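Local structure of extracellular solute-binding protein (Conexibacter woesei, 4P98) at residues Asp77-Gly83 with Val100-Ser105; Asp210-Leu214 with Val228-Ala232. The protein probably binds a small solute outside the cell membrane and delivers it to an ABC transporter, as a lipoprotein of the BMP (PnrA-like) family. All coordinates share one frame. Residue numbers count along the deposited sequence, not the author numbering.

Contact 1 (Asp77-Gly83 with Val100-Ser105); sequences DLVVGHG and VHFSAS
Backbone hydrogen bonds join Asp77-Gly81 to His101-Ser103 in parallel register: Val79 N gives to His101 O (2.8 Å), Ser103 N to Val79 O (2.9 Å) and Gly81 N to Ser103 O (2.8 Å). At the start, Asp77 O accepts twice from His101, from N at 3.1 Å and from the ring atom ND1 at 3.0 Å; the m rotamer of His101 brings its imidazole edge to that carbonyl. The strands run 9° from parallel, with axes 4.6 Å apart, and pair Leu78 with His101, Val79 with Phe102 and Val80 with Ser103. They part beyond Gly81, whose O lies 3.8 Å from Ser105 N; a water accepts from Ser105 N and donates to Gly81 O and Gly83 O. Ser105, in rotamer p, takes Gly83 N on its OG at 2.9 Å. Gly83 has a positive phi of 117°, at which a CB would collide with the preceding carbonyl. Branched Val79 suits an extended backbone, and its CB packs 3.7 Å from Phe102 CD2 on the face covered by helices 61-73 and 84-94. Leu78, Val80, His101 and Ser103 occupy the other face, under helix 249-261, where Tyr255 OH hydrogen-bonds Ser103 OG. With helix 84-94 as the connection, these strands form a beta-alpha-beta unit in the parallel sheet of a periplasmic-binding-protein-like domain.

Contact 2 (Asp210-Leu214 with Val228-Ala232); sequences DGRGL and VSAAA
Asp210 and Arg212 grip each other within a single turn, with Asp210 in rotamer t and Arg212 folded back as m, t, m. Asp210 OD1 accepts from Arg212 N (2.9 Å), an Asx turn, and from Arg212 NE (2.9 Å), while Arg212 NH2 meets Asp210 OD2 in a 2.7 Å salt bridge. Gly211, the N-cap, has phi/psi 95/-18; its CA lies 4.3 Å from Val228 CA, and a CB would sit 2.8 Å from that atom, so only glycine fits so closely. The segments' one mutual hydrogen bond runs from Ser229 N to Asp210 O (3.0 Å). Ser229-Ala232 form a type I turn, with Ser229 OG accepting Ala231 N at 3.0 Å, an ST turn; that OG also bonds Asp31 O. Small Ala231 and Ala232 leave room for the arginine: Ala231 CB lies 3.8 Å from Arg212 NH1 over the guanidinium face, and Ala232 CB 3.7 Å from Arg212 CG. Leu214 CD2 touches Val228 CG2 at 3.8 Å. Thus helix 212-221 starts against the loop after strand 225-226, while Glu190 of helix 187-199 accepts from Gly211 N and Leu214 N.

How the contacts relate
Contact 1 closes before contact 2 opens along the chain, and the two lie on opposite sides of its centre, their own centres 28 Å apart and their nearest atoms about 13 Å apart. Each belongs to a different parallel sheet: contact 1 pairs two central strands of the six-stranded sheet, whereas contact 2 joins segments that follow strands 205-207 and 225-226 of the five-stranded one. This division matches the two-lobed architecture of periplasmic-binding-protein-like folds, in which solute is typically held between the lobes. Strand 22-25 and the loop after it touch both: Ile24 makes backbone hydrogen bonds to strand 78-82, while Asp31 and Gly32 of the loop hydrogen-bond the 228-232 segment.

Contact 1 (Asp77-Gly83 with Val100-Ser105)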
ATOM      1  N   ASP A  77      16.154   8.566  18.093  1.00 19.51           N
ATOM      2  CA  ASP A  77      15.212   7.978  19.055  1.00 19.28           C
ATOM      3  C   ASP A  77      14.467   6.777  18.475  1.00 17.30           C
ATOM      4  O   ASP A  77      14.179   5.817  19.171  1.00 17.30           O
ATOM      5  CB  ASP A  77      14.200   9.036  19.456  1.00 20.65           C
ATOM      6  CG  ASP A  77      14.843  10.189  20.182  1.00 20.92           C
ATOM      7  OD1 ASP A  77      15.266   9.985  21.321  1.00 23.19           O
ATOM      8  OD2 ASP A  77      14.944  11.278  19.611  1.00 21.59           O
ATOM      9  N   LEU A  78      14.173   6.864  17.189  1.00 16.09           N
ATOM     10  CA  LEU A  78      13.355   5.889  16.490  1.00 15.19           C
ATOM     11  C   LEU A  78      13.913   5.624  15.106  1.00 15.48           C
ATOM     12  O   LEU A  78      14.076   6.559  14.307  1.00 15.91           O
ATOM     13  CB  LEU A  78      11.939   6.436  16.343  1.00 15.17           C
ATOM     14  CG  LEU A  78      10.932   5.561  15.596  1.00 15.07           C
ATOM     15  CD1 LEU A  78      10.748   4.215  16.263  1.00 16.20           C
ATOM     16  CD2 LEU A  78       9.613   6.290  15.486  1.00 15.59           C
ATOM     17  N   VAL A  79      14.176   4.352  14.820  1.00 14.47           N
ATOM     18  CA  VAL A  79      14.655   3.921  13.514  1.00 14.53           C
ATOM     19  C   VAL A  79      13.642   2.953  12.896  1.00 13.68           C
ATOM     20  O   VAL A  79      13.389   1.859  13.414  1.00 13.20           O
ATOM     21  CB  VAL A  79      16.047   3.275  13.593  1.00 15.25           C
ATOM     22  CG1 VAL A  79      16.585   2.994  12.193  1.00 15.97           C
ATOM     23  CG2 VAL A  79      16.997   4.178  14.355  1.00 15.34           C
ATOM     24  N   VAL A  80      13.074   3.377  11.780  1.00 12.98           N
ATOM     25  CA  VAL A  80      11.982   2.681  11.126  1.00 13.60           C
ATOM     26  C   VAL A  80      12.459   2.029   9.826  1.00 14.28           C
ATOM     27  O   VAL A  80      12.894   2.721   8.903  1.00 17.07           O
ATOM     28  CB  VAL A  80      10.865   3.683  10.799  1.00 14.56           C
ATOM     29  CG1 VAL A  80       9.726   3.005  10.055  1.00 14.30           C
ATOM     30  CG2 VAL A  80      10.363   4.372  12.067  1.00 16.48           C
ATOM     31  N   GLY A  81      12.368   0.703   9.752  1.00 13.72           N
ATOM     32  CA  GLY A  81      12.635  -0.023   8.522  1.00 13.34           C
ATOM     33  C   GLY A  81      11.346  -0.272   7.788  1.00 13.23           C
ATOM     34  O   GLY A  81      10.455  -0.996   8.286  1.00 12.88           O
ATOM     35  N   HIS A  82      11.231   0.329   6.608  1.00 12.16           N
ATOM     36  CA  HIS A  82      10.008   0.249   5.830  1.00 13.62           C
ATOM     37  C   HIS A  82      10.121  -0.792   4.722  1.00 14.51           C
ATOM     38  O   HIS A  82      10.791  -0.566   3.705  1.00 14.81           O
ATOM     39  CB  HIS A  82       9.643   1.611   5.258  1.00 13.01           C
ATOM     40  CG  HIS A  82       8.349   1.614   4.527  1.00 12.84           C
ATOM     41  ND1 HIS A  82       7.149   1.346   5.149  1.00 12.24           N
ATOM     42  CD2 HIS A  82       8.058   1.852   3.230  1.00 13.27           C
ATOM     43  CE1 HIS A  82       6.176   1.420   4.263  1.00 12.95           C
ATOM     44  NE2 HIS A  82       6.704   1.722   3.090  1.00 13.31           N
ATOM     45  N   GLY A  83       9.460  -1.927   4.924  1.00 13.92           N
ATOM     46  CA  GLY A  83       9.488  -3.027   3.962  1.00 13.78           C
ATOM     47  C   GLY A  83      10.116  -4.274   4.549  1.00 12.06           C
ATOM     48  O   GLY A  83      11.082  -4.194   5.304  1.00 11.98           O
ATOM     49  N   VAL A 100      17.409   2.326  22.160  1.00 18.67           N
ATOM     50  CA  VAL A 100      16.911   2.931  20.925  1.00 16.88           C
ATOM     51  C   VAL A 100      15.678   2.139  20.493  1.00 16.55           C
ATOM     52  O   VAL A 100      15.571   0.941  20.761  1.00 16.31           O
ATOM     53  CB  VAL A 100      18.001   2.946  19.837  1.00 17.38           C
ATOM     54  CG1 VAL A 100      17.502   3.587  18.550  1.00 17.33           C
ATOM     55  CG2 VAL A 100      19.224   3.711  20.351  1.00 17.72           C
ATOM     56  N   HIS A 101      14.746   2.818  19.839  1.00 16.09           N
ATOM     57  CA  HIS A 101      13.469   2.228  19.462  1.00 15.75           C
ATOM     58  C   HIS A 101      13.435   1.975  17.956  1.00 14.34           C
ATOM     59  O   HIS A 101      13.889   2.809  17.174  1.00 15.56           O
ATOM     60  CB  HIS A 101      12.338   3.159  19.912  1.00 16.24           C
ATOM     61  CG  HIS A 101      12.468   3.591  21.341  1.00 16.28           C
ATOM     62  ND1 HIS A 101      12.956   4.828  21.706  1.00 18.17           N
ATOM     63  CD2 HIS A 101      12.245   2.921  22.493  1.00 18.52           C
ATOM     64  CE1 HIS A 101      12.987   4.914  23.027  1.00 18.26           C
ATOM     65  NE2 HIS A 101      12.563   3.770  23.527  1.00 18.69           N
ATOM     66  N   PHE A 102      12.922   0.811  17.563  1.00 13.30           N
ATOM     67  CA  PHE A 102      12.932   0.380  16.167  1.00 12.93           C
ATOM     68  C   PHE A 102      11.567  -0.104  15.703  1.00 12.80           C
ATOM     69  O   PHE A 102      10.773  -0.601  16.507  1.00 12.33           O
ATOM     70  CB  PHE A 102      13.935  -0.758  15.979  1.00 12.78           C
ATOM     71  CG  PHE A 102      15.356  -0.384  16.320  1.00 12.99           C
ATOM     72  CD1 PHE A 102      15.813  -0.427  17.628  1.00 13.26           C
ATOM     73  CD2 PHE A 102      16.241  -0.008  15.319  1.00 14.58           C
ATOM     74  CE1 PHE A 102      17.120  -0.076  17.941  1.00 14.27           C
ATOM     75  CE2 PHE A 102      17.555   0.333  15.621  1.00 15.01           C
ATOM     76  CZ  PHE A 102      17.990   0.300  16.924  1.00 14.67           C
ATOM     77  N   SER A 103      11.320   0.023  14.401  1.00 11.86           N
ATOM     78  CA  SER A 103      10.120  -0.519  13.768  1.00 11.79           C
ATOM     79  C   SER A 103      10.498  -1.359  12.566  1.00 12.18           C
ATOM     80  O   SER A 103      11.404  -1.003  11.806  1.00 13.37           O
ATOM     81  CB  SER A 103       9.190   0.603  13.339  1.00 11.30           C
ATOM     82  OG  SER A 103       8.168   0.145  12.475  1.00 11.93           O
ATOM     83  N   ALA A 104       9.794  -2.467  12.389  1.00 12.67           N
ATOM     84  CA  ALA A 104      10.010  -3.346  11.247  1.00 12.29           C
ATOM     85  C   ALA A 104       8.668  -3.802  10.703  1.00 12.70           C
ATOM     86  O   ALA A 104       7.676  -3.842  11.441  1.00 12.05           O
ATOM     87  CB  ALA A 104      10.851  -4.544  11.660  1.00 12.60           C
ATOM     88  N   SER A 105       8.633  -4.134   9.414  1.00 13.10           N
ATOM     89  CA  SER A 105       7.419  -4.629   8.788  1.00 12.22           C
ATOM     90  C   SER A 105       7.637  -6.019   8.261  1.00 12.47           C
ATOM     91  O   SER A 105       8.762  -6.403   7.968  1.00 15.19           O
ATOM     92  CB  SER A 105       6.948  -3.686   7.681  1.00 12.69           C
ATOM     93  OG  SER A 105       7.824  -3.668   6.548  1.00 12.88           O
TER
HETATM   94  O   HOH W   1      11.139  -3.725   8.107  1.00 12.44           O
HETATM   95  O   HOH W   2       8.299  -0.043   9.748  1.00 13.31           O

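Contact 2 (Asp210-Leu214 with Val228-Ala232)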
ATOM      1  N   ASP A 210       2.888  -0.911 -11.064  1.00 15.66           N
ATOM      2  CA  ASP A 210       3.116   0.525 -11.049  1.00 16.98           C
ATOM      3  C   ASP A 210       1.900   1.304 -11.561  1.00 16.03           C
ATOM      4  O   ASP A 210       1.433   2.242 -10.911  1.00 16.59           O
ATOM      5  CB  ASP A 210       4.361   0.887 -11.860  1.00 18.87           C
ATOM      6  CG  ASP A 210       4.634   2.375 -11.855  1.00 19.61           C
ATOM      7  OD1 ASP A 210       4.053   3.079 -12.689  1.00 17.72           O
ATOM      8  OD2 ASP A 210       5.402   2.858 -10.999  1.00 25.10           O
ATOM      9  N   GLY A 211       1.399   0.905 -12.721  1.00 13.12           N
ATOM     10  CA  GLY A 211       0.232   1.534 -13.315  1.00 14.65           C
ATOM     11  C   GLY A 211       0.479   2.637 -14.348  1.00 14.83           C
ATOM     12  O   GLY A 211      -0.433   2.970 -15.078  1.00 14.45           O
ATOM     13  N   ARG A 212       1.672   3.225 -14.410  1.00 15.14           N
ATOM     14  CA  ARG A 212       1.900   4.350 -15.348  1.00 16.42           C
ATOM     15  C   ARG A 212       1.664   3.993 -16.822  1.00 17.12           C
ATOM     16  O   ARG A 212       1.204   4.833 -17.602  1.00 18.85           O
ATOM     17  CB  ARG A 212       3.277   4.958 -15.166  1.00 17.57           C
ATOM     18  CG  ARG A 212       3.282   6.045 -14.110  1.00 19.03           C
ATOM     19  CD  ARG A 212       4.684   6.506 -13.798  1.00 21.19           C
ATOM     20  NE  ARG A 212       5.281   5.668 -12.781  1.00 19.19           N
ATOM     21  CZ  ARG A 212       6.332   5.996 -12.037  1.00 20.91           C
ATOM     22  NH1 ARG A 212       6.954   7.152 -12.205  1.00 22.72           N
ATOM     23  NH2 ARG A 212       6.763   5.152 -11.102  1.00 24.65           N
ATOM     24  N   GLY A 213       1.964   2.756 -17.193  1.00 16.22           N
ATOM     25  CA  GLY A 213       1.762   2.283 -18.563  1.00 15.27           C
ATOM     26  C   GLY A 213       0.293   2.053 -18.832  1.00 15.52           C
ATOM     27  O   GLY A 213      -0.243   2.481 -19.847  1.00 14.56           O
ATOM     28  N   LEU A 214      -0.366   1.388 -17.893  1.00 15.85           N
ATOM     29  CA  LEU A 214      -1.811   1.212 -17.946  1.00 14.89           C
ATOM     30  C   LEU A 214      -2.527   2.563 -18.059  1.00 13.45           C
ATOM     31  O   LEU A 214      -3.507   2.702 -18.793  1.00 14.32           O
ATOM     32  CB  LEU A 214      -2.254   0.441 -16.692  1.00 14.99           C
ATOM     33  CG  LEU A 214      -3.740   0.256 -16.436  1.00 15.57           C
ATOM     34  CD1 LEU A 214      -3.996  -1.128 -15.837  1.00 15.82           C
ATOM     35  CD2 LEU A 214      -4.256   1.373 -15.548  1.00 15.30           C
ATOM     36  N   VAL A 228      -3.287   3.431  -9.982  1.00 17.55           N
ATOM     37  CA  VAL A 228      -2.102   3.953 -10.651  1.00 16.49           C
ATOM     38  C   VAL A 228      -1.252   4.781  -9.699  1.00 16.39           C
ATOM     39  O   VAL A 228      -1.769   5.532  -8.885  1.00 20.38           O
ATOM     40  CB  VAL A 228      -2.468   4.768 -11.915  1.00 15.95           C
ATOM     41  CG1 VAL A 228      -1.223   5.361 -12.550  1.00 17.25           C
ATOM     42  CG2 VAL A 228      -3.217   3.886 -12.893  1.00 16.01           C
ATOM     43  N   SER A 229       0.059   4.609  -9.810  1.00 16.55           N
ATOM     44  CA  SER A 229       1.043   5.344  -9.027  1.00 17.02           C
ATOM     45  C   SER A 229       0.742   6.830  -8.968  1.00 19.37           C
ATOM     46  O   SER A 229       0.402   7.443  -9.994  1.00 20.76           O
ATOM     47  CB  SER A 229       2.441   5.156  -9.640  1.00 17.43           C
ATOM     48  OG  SER A 229       3.400   6.065  -9.087  1.00 17.59           O
ATOM     49  N   ALA A 230       0.917   7.400  -7.772  1.00 17.66           N
ATOM     50  CA  ALA A 230       0.809   8.839  -7.551  1.00 20.40           C
ATOM     51  C   ALA A 230       1.896   9.636  -8.293  1.00 21.90           C
ATOM     52  O   ALA A 230       1.756  10.842  -8.444  1.00 22.85           O
ATOM     53  CB  ALA A 230       0.856   9.167  -6.055  1.00 21.99           C
ATOM     54  N   ALA A 231       2.958   8.974  -8.755  1.00 21.82           N
ATOM     55  CA  ALA A 231       4.051   9.661  -9.465  1.00 22.56           C
ATOM     56  C   ALA A 231       3.779   9.859 -10.961  1.00 23.35           C
ATOM     57  O   ALA A 231       4.618  10.391 -11.677  1.00 25.04           O
ATOM     58  CB  ALA A 231       5.354   8.909  -9.271  1.00 22.83           C
ATOM     59  N   ALA A 232       2.617   9.431 -11.430  1.00 22.48           N
ATOM     60  CA  ALA A 232       2.245   9.606 -12.824  1.00 24.25           C
ATOM     61  C   ALA A 232       2.061  11.080 -13.166  1.00 26.32           C
ATOM     62  O   ALA A 232       1.904  11.924 -12.280  1.00 25.66           O
ATOM     63  CB  ALA A 232       0.982   8.834 -13.120  1.00 23.32           C
TER